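Local coordinates for CalS11 (Micromonospora echinospora, PDB 3TOS), which probably acts as an S-adenosylmethionine-dependent O-methyltransferase in the biosynthesis of calicheamicin, at residues F112-D117 / D166-V171; D191-T196 / N227-K232; G122-Q127 / N220-G225; M74-R79 / A184-D189. All blocks are in the same frame, centred on the assembly; numbering follows the deposited sequence. Where two conformers were deposited one is given.

Contact 1 (F112-D117 / D166-V171). With SAH (S-adenosyl-L-homocysteine), chain O.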
# COMPACT_ATOMS: atom_id res chain seq x y z
N PHE B 112 -42.22 8.40 -22.66
CA PHE B 112 -42.84 8.18 -21.36
C PHE B 112 -44.29 7.70 -21.49
O PHE B 112 -45.07 8.30 -22.22
CB PHE B 112 -42.91 9.52 -20.57
CG PHE B 112 -41.59 10.10 -20.17
CD1 PHE B 112 -40.50 9.33 -19.83
CD2 PHE B 112 -41.48 11.49 -20.05
CE1 PHE B 112 -39.29 9.90 -19.45
CE2 PHE B 112 -40.27 12.09 -19.65
CZ PHE B 112 -39.17 11.29 -19.35
N PRO B 113 -44.69 6.62 -20.78
CA PRO B 113 -46.08 6.14 -20.98
C PRO B 113 -47.13 6.86 -20.11
O PRO B 113 -48.32 6.84 -20.45
CB PRO B 113 -46.00 4.67 -20.55
CG PRO B 113 -44.92 4.69 -19.48
CD PRO B 113 -43.89 5.69 -19.95
N ASP B 114 -46.67 7.44 -19.00
CA ASP B 114 -47.48 8.28 -18.12
C ASP B 114 -46.49 9.04 -17.29
O ASP B 114 -45.29 8.67 -17.27
CB ASP B 114 -48.37 7.43 -17.21
CG ASP B 114 -47.65 6.26 -16.61
OD1 ASP B 114 -46.60 6.40 -15.94
OD2 ASP B 114 -48.11 5.16 -16.85
N VAL B 115 -46.92 10.11 -16.63
CA VAL B 115 -46.06 10.61 -15.57
C VAL B 115 -46.81 10.85 -14.26
O VAL B 115 -48.04 10.94 -14.24
CB VAL B 115 -45.30 11.92 -16.00
CG1 VAL B 115 -44.60 11.73 -17.35
CG2 VAL B 115 -46.25 13.12 -16.09
N ASN B 116 -46.07 10.98 -13.15
CA ASN B 116 -46.68 11.27 -11.87
C ASN B 116 -46.52 12.77 -11.64
O ASN B 116 -45.58 13.39 -12.18
CB ASN B 116 -45.91 10.43 -10.80
CG ASN B 116 -46.48 10.50 -9.43
OD1 ASN B 116 -46.31 11.51 -8.74
ND2 ASN B 116 -47.10 9.41 -8.97
N ASP B 117 -47.40 13.34 -10.83
CA ASP B 117 -47.24 14.74 -10.43
C ASP B 117 -45.84 15.10 -9.94
O ASP B 117 -45.37 16.20 -10.23
CB ASP B 117 -48.31 15.10 -9.38
CG ASP B 117 -49.65 15.38 -10.01
OD1 ASP B 117 -49.74 15.49 -11.27
OD2 ASP B 117 -50.61 15.53 -9.24
N ASP B 166 -43.84 -1.29 -21.01
CA ASP B 166 -43.70 -0.58 -19.74
C ASP B 166 -42.96 -1.44 -18.75
O ASP B 166 -43.38 -2.57 -18.49
CB ASP B 166 -45.10 -0.28 -19.26
CG ASP B 166 -45.14 0.58 -18.06
OD1 ASP B 166 -44.21 0.61 -17.24
OD2 ASP B 166 -46.12 1.33 -17.95
N VAL B 167 -41.84 -0.94 -18.21
CA VAL B 167 -40.99 -1.70 -17.25
C VAL B 167 -41.74 -2.21 -16.06
O VAL B 167 -41.33 -3.23 -15.45
CB VAL B 167 -39.71 -0.94 -16.77
CG1 VAL B 167 -38.71 -0.73 -17.95
CG2 VAL B 167 -40.07 0.37 -16.08
N ARG B 168 -42.83 -1.56 -15.67
CA ARG B 168 -43.63 -2.06 -14.54
C ARG B 168 -44.13 -3.48 -14.79
O ARG B 168 -44.28 -4.28 -13.84
CB ARG B 168 -44.81 -1.12 -14.24
CG ARG B 168 -44.31 0.21 -13.71
CD ARG B 168 -45.41 1.24 -13.55
NE ARG B 168 -45.67 1.85 -14.83
CZ ARG B 168 -46.22 3.04 -15.00
NH1 ARG B 168 -46.55 3.80 -13.96
NH2 ARG B 168 -46.41 3.47 -16.21
N GLU B 169 -44.33 -3.80 -16.07
CA GLU B 169 -44.75 -5.17 -16.46
C GLU B 169 -43.59 -6.01 -16.99
O GLU B 169 -43.47 -7.23 -16.69
CB GLU B 169 -45.88 -5.09 -17.51
CG GLU B 169 -47.24 -4.73 -16.93
CD GLU B 169 -47.40 -3.29 -16.32
OE1 GLU B 169 -47.28 -2.25 -17.03
OE2 GLU B 169 -47.72 -3.21 -15.10
N THR B 170 -42.76 -5.39 -17.83
CA THR B 170 -41.80 -6.18 -18.60
C THR B 170 -40.60 -6.60 -17.76
O THR B 170 -39.98 -7.60 -18.06
CB THR B 170 -41.28 -5.42 -19.82
OG1 THR B 170 -40.61 -4.25 -19.37
CG2 THR B 170 -42.42 -5.01 -20.75
N VAL B 171 -40.23 -5.82 -16.71
CA VAL B 171 -39.06 -6.21 -15.89
C VAL B 171 -39.39 -7.41 -15.00
O VAL B 171 -38.69 -8.40 -15.02
CB VAL B 171 -38.41 -5.00 -15.12
CG1 VAL B 171 -37.33 -5.52 -14.09
CG2 VAL B 171 -37.74 -4.07 -16.16
N SAH O . -30.33 5.93 -21.98
CA SAH O . -30.74 6.84 -23.10
CB SAH O . -31.72 7.92 -22.66
CG SAH O . -33.07 7.32 -22.20
SD SAH O . -34.31 8.60 -22.19
C SAH O . -29.47 7.51 -23.61
O SAH O . -29.51 8.31 -24.59
OXT SAH O . -28.36 7.20 -23.16
C5' SAH O . -35.55 7.95 -21.06
C4' SAH O . -36.25 6.64 -21.56
O4' SAH O . -36.98 6.06 -20.48
C3' SAH O . -37.27 6.98 -22.65
O3' SAH O . -36.91 6.35 -23.90
C2' SAH O . -38.58 6.48 -22.06
O2' SAH O . -39.51 5.92 -23.00
C1' SAH O . -38.09 5.42 -21.05
N9 SAH O . -39.08 5.16 -19.98
C8 SAH O . -39.53 6.01 -19.03
N7 SAH O . -40.49 5.35 -18.33
C5 SAH O . -40.65 4.11 -18.83
C6 SAH O . -41.50 2.96 -18.50
N6 SAH O . -42.43 3.06 -17.52
N1 SAH O . -41.33 1.84 -19.25
C2 SAH O . -40.40 1.77 -20.25
N3 SAH O . -39.63 2.81 -20.65
C4 SAH O . -39.71 3.96 -19.90
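R168 draws D114 and D166 into one salt-bridge network. Its guanidinium grips the D166 carboxylate side-on: NE donates to OD1, while NH2 donates to the syn lone pair of OD2 at 2.8 Å, close to the guanidinium plane. A bend at chi3 (-81°) turns NE toward that carboxylate. D114 is modelled in two conformers; in the one described here NH2 also meets it tip to tip, carboxylate and guanidinium planes 61° apart, with a weak 2.9 Å bond to D114 OD1 and a very short, doubtful approach to D114 OD2. NH1 has a further salt bridge to E194. D166 is also the N-cap of helix 167-177, OD1 accepting from R168 N at 3.0 Å. The same OD1 takes a nearly straight bond from SAH N6 (3.0 Å, 169°), which is consistent with R168 orienting a ligand-binding carboxylate. V167 N donates to SAH N1 at 3.0 Å. Farther out, P113 CG packs 3.6 Å from SAH N6 and beside R168 NH2. F112 turns its ring edge to the base, CD1 lying 3.6 Å from SAH C8. Aspartate and backbone N-H together reading N6 and N1 are characteristic of an adenine pocket in Rossmann-like methyltransferases.

Contact 2 (D191-T196 / N227-K232). With SAH (S-adenosyl-L-homocysteine), chain O.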
# COMPACT_ATOMS: atom_id res chain seq x y z
N ASP B 191 -35.88 8.32 -15.73
CA ASP B 191 -36.28 9.69 -15.26
C ASP B 191 -37.41 9.74 -14.24
O ASP B 191 -37.36 10.54 -13.33
CB ASP B 191 -36.60 10.65 -16.43
CG ASP B 191 -35.40 10.83 -17.34
OD1 ASP B 191 -34.29 11.08 -16.81
OD2 ASP B 191 -35.54 10.67 -18.59
N LEU B 192 -38.43 8.88 -14.41
CA LEU B 192 -39.71 9.03 -13.71
C LEU B 192 -39.74 8.20 -12.45
O LEU B 192 -39.19 7.06 -12.39
CB LEU B 192 -40.84 8.53 -14.62
CG LEU B 192 -40.86 9.26 -15.96
CD1 LEU B 192 -41.99 8.61 -16.81
CD2 LEU B 192 -41.19 10.77 -15.70
N TYR B 193 -40.47 8.73 -11.46
CA TYR B 193 -40.61 8.09 -10.15
C TYR B 193 -41.21 6.68 -10.18
O TYR B 193 -40.58 5.74 -9.67
CB TYR B 193 -41.49 9.01 -9.29
CG TYR B 193 -42.08 8.34 -8.07
CD1 TYR B 193 -41.24 7.84 -7.07
CD2 TYR B 193 -43.45 8.26 -7.91
CE1 TYR B 193 -41.75 7.21 -5.97
CE2 TYR B 193 -44.00 7.58 -6.80
CZ TYR B 193 -43.13 7.06 -5.83
OH TYR B 193 -43.60 6.44 -4.68
N GLU B 194 -42.39 6.52 -10.74
CA GLU B 194 -43.12 5.21 -10.59
C GLU B 194 -42.36 4.01 -11.20
O GLU B 194 -42.22 2.99 -10.53
CB GLU B 194 -44.55 5.30 -11.17
CG GLU B 194 -45.41 6.21 -10.34
CD GLU B 194 -46.87 6.14 -10.73
OE1 GLU B 194 -47.31 5.08 -11.27
OE2 GLU B 194 -47.62 7.08 -10.43
N PRO B 195 -41.90 4.11 -12.45
CA PRO B 195 -41.22 2.94 -12.98
C PRO B 195 -39.88 2.71 -12.30
O PRO B 195 -39.47 1.56 -12.16
CB PRO B 195 -41.03 3.33 -14.46
CG PRO B 195 -41.13 4.79 -14.52
CD PRO B 195 -42.17 5.14 -13.49
N THR B 196 -39.20 3.78 -11.89
CA THR B 196 -37.96 3.59 -11.13
C THR B 196 -38.20 2.76 -9.87
O THR B 196 -37.41 1.86 -9.57
CB THR B 196 -37.27 4.93 -10.81
OG1 THR B 196 -36.99 5.61 -12.06
CG2 THR B 196 -35.97 4.73 -10.00
N ASN B 227 -34.70 9.94 -7.01
CA ASN B 227 -34.41 10.21 -5.61
C ASN B 227 -35.62 9.83 -4.74
O ASN B 227 -35.47 9.11 -3.73
CB ASN B 227 -34.03 11.71 -5.44
CG ASN B 227 -33.60 12.05 -4.03
OD1 ASN B 227 -34.26 11.69 -3.06
ND2 ASN B 227 -32.44 12.71 -3.91
N ILE B 228 -36.80 10.27 -5.13
CA ILE B 228 -37.99 9.95 -4.37
C ILE B 228 -38.18 8.43 -4.30
O ILE B 228 -38.51 7.89 -3.22
CB ILE B 228 -39.25 10.60 -4.98
CG1 ILE B 228 -39.18 12.14 -4.88
CG2 ILE B 228 -40.51 10.15 -4.21
CD1 ILE B 228 -40.07 12.84 -5.93
N ALA B 229 -37.91 7.74 -5.41
CA ALA B 229 -37.99 6.29 -5.46
C ALA B 229 -36.98 5.64 -4.48
O ALA B 229 -37.33 4.73 -3.69
CB ALA B 229 -37.78 5.77 -6.86
N MSE B 230 -35.72 6.08 -4.54
CA MSE B 230 -34.70 5.52 -3.68
C MSE B 230 -35.03 5.78 -2.21
O MSE B 230 -34.83 4.91 -1.36
CB MSE B 230 -33.31 6.07 -3.99
CG MSE B 230 -32.26 5.55 -3.00
SE MSE B 230 -30.44 5.35 -3.71
CE MSE B 230 -30.60 3.53 -4.41
N ARG B 231 -35.51 6.97 -1.89
CA ARG B 231 -35.82 7.26 -0.49
C ARG B 231 -36.97 6.41 0.02
O ARG B 231 -37.01 6.03 1.22
CB ARG B 231 -36.09 8.76 -0.33
CG ARG B 231 -34.82 9.55 -0.21
CD ARG B 231 -35.08 11.03 0.19
NE ARG B 231 -35.75 11.85 -0.84
CZ ARG B 231 -36.97 12.36 -0.73
NH1 ARG B 231 -37.41 13.11 -1.74
NH2 ARG B 231 -37.71 12.14 0.35
N LYS B 232 -37.87 6.05 -0.87
CA LYS B 232 -38.97 5.11 -0.49
C LYS B 232 -38.55 3.66 -0.36
O LYS B 232 -39.07 2.95 0.49
CB LYS B 232 -40.15 5.21 -1.44
CG LYS B 232 -40.90 6.54 -1.22
CD LYS B 232 -42.25 6.53 -1.82
CE LYS B 232 -42.88 7.92 -1.85
NZ LYS B 232 -43.47 8.37 -0.54
N SAH O . -30.33 5.93 -21.98
CA SAH O . -30.74 6.84 -23.10
CB SAH O . -31.72 7.92 -22.66
CG SAH O . -33.07 7.32 -22.20
SD SAH O . -34.31 8.60 -22.19
C SAH O . -29.47 7.51 -23.61
O SAH O . -29.51 8.31 -24.59
OXT SAH O . -28.36 7.20 -23.16
C5' SAH O . -35.55 7.95 -21.06
C4' SAH O . -36.25 6.64 -21.56
O4' SAH O . -36.98 6.06 -20.48
C3' SAH O . -37.27 6.98 -22.65
O3' SAH O . -36.91 6.35 -23.90
C2' SAH O . -38.58 6.48 -22.06
O2' SAH O . -39.51 5.92 -23.00
C1' SAH O . -38.09 5.42 -21.05
N9 SAH O . -39.08 5.16 -19.98
C8 SAH O . -39.53 6.01 -19.03
N7 SAH O . -40.49 5.35 -18.33
C5 SAH O . -40.65 4.11 -18.83
C6 SAH O . -41.50 2.96 -18.50
N6 SAH O . -42.43 3.06 -17.52
N1 SAH O . -41.33 1.84 -19.25
C2 SAH O . -40.40 1.77 -20.25
N3 SAH O . -39.63 2.81 -20.65
C4 SAH O . -39.71 3.96 -19.90
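Y193 and T196, in the first turn of helix 193-203, pack against I228, A229 and K232 of helix 225-233, a helix-helix contact on the flank of the Rossmann-like fold. At the head of 227-232, N227 points its CB away from 191-196: its OD1 accepts from R231 NE, and its ND2 bonds to T181 O of the second subunit. I228 follows, its CG2 3.6 Å from Y193 CE1, the two side chains crossing at about a right angle. A229 backs onto the tyrosine, with its backbone N at the ring edge, 3.7 Å from Y193 CD1. CG of Y193 stands anti to its own backbone N (chi1 163°), which starts the ring toward helix 225-233. An alanine at Y193 would probably open a gap beside I228 CG2 and set the aliphatic part of K232 free to turn. A229 CB also meets T196 CG2 at 3.8 Å. The T196 hydroxyl is spent inside its own segment, OG1 donating to L192 O at 2.7 Å. R231 reaches P179 O of the second subunit through NH1. K232 closes the row, laying its chain across the phenol end so that CD comes 3.2 Å from Y193 OH.

Contact 3 (G122-Q127 / N220-G225). With GLU (glutamic acid), chain P.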
# COMPACT_ATOMS: atom_id res chain seq x y z
N GLY B 122 -40.10 20.12 -14.78
CA GLY B 122 -39.70 20.80 -16.00
C GLY B 122 -40.70 20.62 -17.11
O GLY B 122 -41.72 19.94 -16.92
N PRO B 123 -40.38 21.15 -18.30
CA PRO B 123 -41.36 21.24 -19.39
C PRO B 123 -41.35 20.03 -20.32
O PRO B 123 -41.98 20.02 -21.39
CB PRO B 123 -40.94 22.51 -20.13
CG PRO B 123 -39.43 22.53 -19.97
CD PRO B 123 -39.19 21.98 -18.54
N THR B 124 -40.59 19.00 -19.96
CA THR B 124 -40.60 17.81 -20.83
C THR B 124 -41.15 16.56 -20.17
O THR B 124 -41.09 15.46 -20.74
CB THR B 124 -39.22 17.50 -21.45
OG1 THR B 124 -38.26 17.33 -20.40
CG2 THR B 124 -38.79 18.63 -22.37
N ALA B 125 -41.81 16.74 -19.03
CA ALA B 125 -42.44 15.61 -18.33
C ALA B 125 -43.89 15.40 -18.81
O ALA B 125 -44.86 15.79 -18.14
CB ALA B 125 -42.36 15.82 -16.80
N TYR B 126 -44.03 14.80 -19.98
CA TYR B 126 -45.34 14.52 -20.52
C TYR B 126 -45.32 13.21 -21.30
O TYR B 126 -44.24 12.75 -21.75
CB TYR B 126 -45.89 15.69 -21.38
CG TYR B 126 -44.95 16.13 -22.48
CD1 TYR B 126 -44.74 15.32 -23.60
CD2 TYR B 126 -44.23 17.33 -22.40
CE1 TYR B 126 -43.85 15.70 -24.68
CE2 TYR B 126 -43.35 17.70 -23.44
CZ TYR B 126 -43.15 16.89 -24.56
OH TYR B 126 -42.27 17.29 -25.56
N GLN B 127 -46.48 12.58 -21.42
CA GLN B 127 -46.58 11.30 -22.18
C GLN B 127 -46.02 11.43 -23.62
O GLN B 127 -46.31 12.38 -24.35
CB GLN B 127 -48.05 10.81 -22.20
CG GLN B 127 -48.27 9.37 -22.66
CD GLN B 127 -47.99 9.09 -24.17
OE1 GLN B 127 -47.34 8.07 -24.54
NE2 GLN B 127 -48.54 9.94 -25.02
N ASN B 220 -30.91 15.47 -9.87
CA ASN B 220 -31.25 16.54 -10.81
C ASN B 220 -32.61 17.20 -10.46
O ASN B 220 -33.64 16.52 -10.43
CB ASN B 220 -31.27 15.94 -12.21
CG ASN B 220 -31.51 16.98 -13.32
OD1 ASN B 220 -32.05 18.05 -13.07
ND2 ASN B 220 -31.13 16.67 -14.52
N PRO B 221 -32.61 18.51 -10.20
CA PRO B 221 -33.88 19.16 -9.86
C PRO B 221 -34.99 18.93 -10.89
O PRO B 221 -36.18 18.90 -10.51
CB PRO B 221 -33.50 20.67 -9.81
CG PRO B 221 -32.03 20.69 -9.39
CD PRO B 221 -31.44 19.43 -10.11
N LYS B 222 -34.64 18.74 -12.16
CA LYS B 222 -35.64 18.56 -13.20
C LYS B 222 -36.34 17.19 -13.07
O LYS B 222 -37.47 17.02 -13.53
CB LYS B 222 -34.98 18.68 -14.57
CG LYS B 222 -35.97 18.69 -15.70
CD LYS B 222 -35.15 18.69 -17.01
CE LYS B 222 -35.78 19.45 -18.05
NZ LYS B 222 -34.86 19.43 -19.25
N TRP B 223 -35.66 16.21 -12.44
CA TRP B 223 -36.17 14.82 -12.44
C TRP B 223 -35.96 14.21 -11.07
O TRP B 223 -35.06 13.38 -10.87
CB TRP B 223 -35.42 13.94 -13.47
CG TRP B 223 -35.51 14.41 -14.90
CD1 TRP B 223 -34.48 14.88 -15.67
CD2 TRP B 223 -36.67 14.41 -15.74
NE1 TRP B 223 -34.94 15.18 -16.94
CE2 TRP B 223 -36.28 14.90 -17.00
CE3 TRP B 223 -38.01 14.04 -15.53
CZ2 TRP B 223 -37.16 15.02 -18.07
CZ3 TRP B 223 -38.89 14.16 -16.61
CH2 TRP B 223 -38.46 14.67 -17.85
N PRO B 224 -36.79 14.62 -10.11
CA PRO B 224 -36.61 14.15 -8.74
C PRO B 224 -37.12 12.70 -8.54
O PRO B 224 -37.00 12.20 -7.41
CB PRO B 224 -37.44 15.17 -7.93
CG PRO B 224 -38.61 15.49 -8.86
CD PRO B 224 -37.95 15.52 -10.27
N GLY B 225 -37.65 12.04 -9.58
CA GLY B 225 -38.30 10.74 -9.37
C GLY B 225 -37.38 9.63 -8.88
O GLY B 225 -37.79 8.80 -8.07
N GLU P . -30.87 11.84 -18.84
CA GLU P . -30.73 12.35 -20.25
C GLU P . -29.39 13.08 -20.38
O GLU P . -28.62 13.14 -19.41
CB GLU P . -31.89 13.32 -20.62
CG GLU P . -31.93 14.58 -19.72
CD GLU P . -33.12 15.52 -20.01
OE1 GLU P . -33.68 15.48 -21.13
OE2 GLU P . -33.41 16.36 -19.15
OXT GLU P . -29.03 13.64 -21.44
O HOH W 1 -39.61 17.39 -15.00
O HOH W 2 -35.77 17.25 -21.12
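T124 and A125 press on the benzo part of the indole of W223, the last residue of a type I beta turn that starts at N220. In this tight part A125 CB sits 3.9 Å from W223 CZ3. Beside it T124 OG1 lies 3.5 Å from W223 CZ2, the two side chains crossing at about a right angle. N220 OD1 accepts from K222 N, an Asx turn. Toward G122 the contact is loose and bridged by water: one molecule accepts from G122 N and donates to K222 O at 2.6 Å, lying over the rim of one indole face. A second water joins T124 OG1, K222 NZ and OE1 of the bound glutamate, so loop 122-127 reaches the ligand through solvent. K222 CG, anti to its backbone N (chi1 -172°), leans over the rim of that same face, and NZ adds a long, weak bond to glutamate OE2. An alanine at W223 would probably leave glutamate OE2 without its shorter bond from this turn and open a gap beside A125 CB. D216 and E217 bind the same ligand. W223 NE1 reaches OE2 of the bound glutamate at the indole edge, 2.9 Å away and nearly straight (174°).

Contact 4 (M74-R79 / A184-D189). With SAH (S-adenosyl-L-homocysteine), chain O.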
# COMPACT_ATOMS: atom_id res chain seq x y z
N MSE B 74 -28.19 -4.50 -17.41
CA MSE B 74 -29.53 -4.01 -17.76
C MSE B 74 -29.57 -2.51 -17.83
O MSE B 74 -29.00 -1.85 -16.94
CB MSE B 74 -30.56 -4.48 -16.72
CG MSE B 74 -30.73 -6.00 -16.73
SE MSE B 74 -32.18 -6.41 -15.49
CE MSE B 74 -32.37 -8.22 -16.08
N GLU B 75 -30.21 -1.94 -18.87
CA GLU B 75 -30.47 -0.50 -18.92
C GLU B 75 -31.96 -0.33 -18.94
O GLU B 75 -32.63 -0.96 -19.74
CB GLU B 75 -29.85 0.20 -20.14
CG GLU B 75 -30.17 1.73 -20.02
CD GLU B 75 -29.54 2.56 -21.11
OE1 GLU B 75 -29.55 2.12 -22.30
OE2 GLU B 75 -29.08 3.66 -20.79
N PHE B 76 -32.48 0.47 -18.02
CA PHE B 76 -33.90 0.81 -18.01
C PHE B 76 -33.99 2.24 -18.56
O PHE B 76 -33.63 3.23 -17.89
CB PHE B 76 -34.44 0.73 -16.58
CG PHE B 76 -34.02 -0.54 -15.88
CD1 PHE B 76 -34.53 -1.78 -16.28
CD2 PHE B 76 -33.08 -0.49 -14.84
CE1 PHE B 76 -34.08 -2.99 -15.63
CE2 PHE B 76 -32.60 -1.66 -14.23
CZ PHE B 76 -33.15 -2.92 -14.61
N GLY B 77 -34.46 2.34 -19.80
CA GLY B 77 -34.54 3.65 -20.49
C GLY B 77 -33.43 3.67 -21.53
O GLY B 77 -32.29 4.04 -21.21
N VAL B 78 -33.77 3.30 -22.77
CA VAL B 78 -32.77 3.06 -23.82
C VAL B 78 -32.79 4.18 -24.84
O VAL B 78 -31.74 4.56 -25.33
CB VAL B 78 -33.16 1.73 -24.53
CG1 VAL B 78 -32.30 1.43 -25.77
CG2 VAL B 78 -32.97 0.57 -23.50
N ARG B 79 -33.97 4.70 -25.19
CA ARG B 79 -34.10 5.70 -26.28
C ARG B 79 -33.48 5.21 -27.59
O ARG B 79 -33.93 4.15 -28.08
CB ARG B 79 -33.59 7.10 -25.88
CG ARG B 79 -34.24 8.25 -26.73
CD ARG B 79 -33.55 9.55 -26.37
NE ARG B 79 -34.05 10.65 -27.18
CZ ARG B 79 -33.63 11.92 -27.09
NH1 ARG B 79 -32.65 12.26 -26.28
NH2 ARG B 79 -34.14 12.87 -27.90
N ALA B 184 -25.31 -7.83 -12.78
CA ALA B 184 -24.03 -7.19 -12.44
C ALA B 184 -24.09 -5.66 -12.43
O ALA B 184 -23.50 -5.02 -11.55
CB ALA B 184 -22.95 -7.66 -13.39
N LEU B 185 -24.80 -5.11 -13.40
CA LEU B 185 -24.89 -3.64 -13.54
C LEU B 185 -26.32 -3.31 -13.95
O LEU B 185 -26.84 -3.84 -14.94
CB LEU B 185 -23.86 -3.12 -14.59
CG LEU B 185 -23.96 -1.65 -15.03
CD1 LEU B 185 -23.77 -0.71 -13.82
CD2 LEU B 185 -22.93 -1.39 -16.12
N ALA B 186 -26.99 -2.47 -13.17
CA ALA B 186 -28.37 -2.02 -13.42
C ALA B 186 -28.29 -0.52 -13.61
O ALA B 186 -27.94 0.22 -12.66
CB ALA B 186 -29.27 -2.34 -12.25
N TYR B 187 -28.50 -0.07 -14.87
CA TYR B 187 -28.41 1.35 -15.22
C TYR B 187 -29.80 1.97 -15.31
O TYR B 187 -30.55 1.72 -16.26
CB TYR B 187 -27.59 1.54 -16.52
CG TYR B 187 -27.14 2.99 -16.61
CD1 TYR B 187 -27.96 3.97 -17.22
CD2 TYR B 187 -25.93 3.41 -16.06
CE1 TYR B 187 -27.59 5.31 -17.21
CE2 TYR B 187 -25.54 4.74 -16.07
CZ TYR B 187 -26.37 5.68 -16.63
OH TYR B 187 -25.98 7.01 -16.63
N PHE B 188 -30.15 2.80 -14.34
CA PHE B 188 -31.45 3.45 -14.34
C PHE B 188 -31.43 4.77 -15.09
O PHE B 188 -30.80 5.74 -14.65
CB PHE B 188 -31.87 3.72 -12.88
CG PHE B 188 -32.36 2.49 -12.19
CD1 PHE B 188 -31.45 1.56 -11.64
CD2 PHE B 188 -33.70 2.27 -12.07
CE1 PHE B 188 -31.91 0.38 -11.00
CE2 PHE B 188 -34.18 1.14 -11.43
CZ PHE B 188 -33.27 0.17 -10.86
N ASP B 189 -32.18 4.82 -16.17
CA ASP B 189 -32.30 6.04 -16.96
C ASP B 189 -33.73 6.24 -17.46
O ASP B 189 -33.97 6.60 -18.63
CB ASP B 189 -31.33 6.03 -18.16
CG ASP B 189 -31.07 7.41 -18.72
OD1 ASP B 189 -31.58 8.39 -18.15
OD2 ASP B 189 -30.34 7.51 -19.74
N SAH O . -30.33 5.93 -21.98
CA SAH O . -30.74 6.84 -23.10
CB SAH O . -31.72 7.92 -22.66
CG SAH O . -33.07 7.32 -22.20
SD SAH O . -34.31 8.60 -22.19
C SAH O . -29.47 7.51 -23.61
O SAH O . -29.51 8.31 -24.59
OXT SAH O . -28.36 7.20 -23.16
C5' SAH O . -35.55 7.95 -21.06
C4' SAH O . -36.25 6.64 -21.56
O4' SAH O . -36.98 6.06 -20.48
C3' SAH O . -37.27 6.98 -22.65
O3' SAH O . -36.91 6.35 -23.90
C2' SAH O . -38.58 6.48 -22.06
O2' SAH O . -39.51 5.92 -23.00
C1' SAH O . -38.09 5.42 -21.05
N9 SAH O . -39.08 5.16 -19.98
C8 SAH O . -39.53 6.01 -19.03
N7 SAH O . -40.49 5.35 -18.33
C5 SAH O . -40.65 4.11 -18.83
C6 SAH O . -41.50 2.96 -18.50
N6 SAH O . -42.43 3.06 -17.52
N1 SAH O . -41.33 1.84 -19.25
C2 SAH O . -40.40 1.77 -20.25
N3 SAH O . -39.63 2.81 -20.65
C4 SAH O . -39.71 3.96 -19.90
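F76 and F188 sit on neighbouring parallel strands of the Rossmann-like methyltransferase sheet, with 14° between the strand directions. Four backbone bonds zip them: M74 N to L185 O, Y187 N to M74 O, F76 N to Y187 O and D189 N to F76 O. From F76 CB, which lies 4.0 Å from Y187 O, the side chain runs out on the face of the sheet shared with A186 and F188. CG stands anti to its carbonyl carbon (chi1 -47°), and CD2 follows at 3.6 Å from Y187 O. The same CD2 stands over the centre of the F188 ring, 3.8 Å above its plane. CE2, next along the rim, meets F188 CE1 and, at the ring edge, A186 CB, both at 3.9 Å. The pair is edge-to-face, with planes 51° apart; V199 of helix 193-203 packs on both rings. Beyond F76 the strand gives way to a loop at G77, whose backbone angles call for glycine, as in the glycine-rich motif of class I methyltransferases. On the other face E75 OE2, which bonds to H83 ND1, lies 4.2 Å from D189 OD2, a like charge. The ammonium of SAH would probably ease that repulsion: its N donates to G77 O at 2.8 Å and to D189 OD2 at 2.7 Å.

Overall arrangement
Contacts 1, 2 and 4 surround one SAH molecule: contact 1 reads the adenine, P195 of contact 2 packs on it, and contact 4 holds the amino end. Contact 3 belongs to the neighbouring glutamate site, with W223 about 8 Å from SAH between side chain and ligand. D189 of contact 4 serves both sites. Contacts 1 and 2, with centres 11 Å apart, are riveted by E194, whose OE2 probably accepts a hydrogen bond from N116 ND2 at 2.8 Å. F112 CE2 meets W223 CH2 at 3.6 Å, joining contacts 1 and 3. Contacts 3 and 4 do not touch; their nearest atoms are about 8 Å apart. Contacts 2 and 3 both reach the second subunit.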